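Local coordinates for protein titin (Homo sapiens, PDB 5JDD) that probably serves as a molecular spring and scaffold of the muscle sarcomere, its elastic I-band containing tandem immunoglobulin domains, and probably also has protein kinase activity, at residues E101-E104 with T105-A108. Sequence-based numbering, arbitrary orientation.
Sequences EVPE and TKTA
Lys106 folds back over Pro103. Lys106 CB meets Pro103 O at 3.4 Å and Val102 CG1 at 3.9 Å, both on one side of it. CG stays near the same oxygen, and Lys106 CD lies against the proline ring, 3.9 Å from Pro103 CG, with the ring's CB and CD close behind. Beyond it the chain bends (chi3 71°), sending CE and NZ on toward the next immunoglobulin domain, where NZ is hydrogen-bonded to Glu204 O. Beneath this chain is a type II beta turn from Pro103 to Lys106, closed by the hydrogen bond from Lys106 N to Pro103 O, 3.1 Å, the donor tilted 26° from the carbonyl plane; it reverses the chain between strands 100-103 and 108-114, which belong to the two different sheets of an I-set sandwich. Thr105, at the turn's third position with positive phi, directs OG1 to a hydrogen bond with Glu104 O at 2.6 Å, in the carbonyl plane on a lone pair, and OG1 is also hydrogen-bonded to Ser207 N. Glu104 OE1 is hydrogen-bonded to Ile178 N. Inside, Val102 splits its branches: CG1, anti to the backbone N (chi1 180°), approaches Thr107 O at 3.6 Å, while Val102 CG2 packs on Ala108 CB at 3.7 Å, with Leu173 touching both residues.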
# COMPACT_ATOMS: atom_id res chain seq x y z
N GLU A 101 -5.16 -14.38 0.06
CA GLU A 101 -6.20 -14.91 -0.80
C GLU A 101 -7.50 -14.22 -0.41
O GLU A 101 -7.84 -14.18 0.78
CB GLU A 101 -6.39 -16.41 -0.61
CG GLU A 101 -5.23 -17.27 -1.03
CD GLU A 101 -5.61 -18.73 -0.98
OE1 GLU A 101 -6.72 -19.02 -0.47
OE2 GLU A 101 -4.83 -19.58 -1.46
N VAL A 102 -8.22 -13.70 -1.40
CA VAL A 102 -9.45 -12.94 -1.15
C VAL A 102 -10.51 -13.40 -2.13
O VAL A 102 -10.26 -13.49 -3.33
CB VAL A 102 -9.22 -11.44 -1.38
CG1 VAL A 102 -10.49 -10.67 -1.13
CG2 VAL A 102 -8.14 -10.91 -0.45
N PRO A 103 -11.72 -13.71 -1.63
CA PRO A 103 -12.78 -14.10 -2.58
C PRO A 103 -13.13 -12.96 -3.52
O PRO A 103 -13.15 -11.79 -3.10
CB PRO A 103 -13.98 -14.40 -1.67
CG PRO A 103 -13.36 -14.75 -0.35
CD PRO A 103 -12.14 -13.88 -0.23
N GLU A 104 -13.42 -13.31 -4.77
CA GLU A 104 -13.85 -12.30 -5.74
C GLU A 104 -15.03 -11.51 -5.19
O GLU A 104 -15.87 -12.04 -4.44
CB GLU A 104 -14.18 -12.92 -7.10
CG GLU A 104 -15.22 -14.00 -7.03
CD GLU A 104 -15.52 -14.65 -8.37
OE1 GLU A 104 -16.09 -15.76 -8.37
OE2 GLU A 104 -15.21 -14.07 -9.44
N THR A 105 -15.06 -10.22 -5.57
CA THR A 105 -16.00 -9.19 -5.11
C THR A 105 -15.66 -8.56 -3.75
O THR A 105 -16.18 -7.50 -3.40
CB THR A 105 -17.51 -9.59 -5.13
OG1 THR A 105 -17.82 -10.40 -3.98
CG2 THR A 105 -17.88 -10.32 -6.43
N LYS A 106 -14.79 -9.21 -2.97
CA LYS A 106 -14.44 -8.66 -1.67
C LYS A 106 -13.20 -7.76 -1.75
O LYS A 106 -12.54 -7.69 -2.77
CB LYS A 106 -14.26 -9.78 -0.63
CG LYS A 106 -15.56 -10.57 -0.40
CD LYS A 106 -15.41 -11.58 0.73
CE LYS A 106 -15.32 -10.89 2.08
NZ LYS A 106 -15.25 -11.90 3.20
N THR A 107 -12.92 -7.07 -0.65
CA THR A 107 -11.83 -6.10 -0.61
C THR A 107 -10.54 -6.76 -0.16
O THR A 107 -10.54 -7.57 0.78
CB THR A 107 -12.19 -4.97 0.37
OG1 THR A 107 -13.39 -4.32 -0.08
CG2 THR A 107 -11.06 -3.96 0.47
N ALA A 108 -9.44 -6.43 -0.83
CA ALA A 108 -8.12 -6.91 -0.44
C ALA A 108 -7.31 -5.75 0.09
O ALA A 108 -7.47 -4.61 -0.36
CB ALA A 108 -7.40 -7.53 -1.63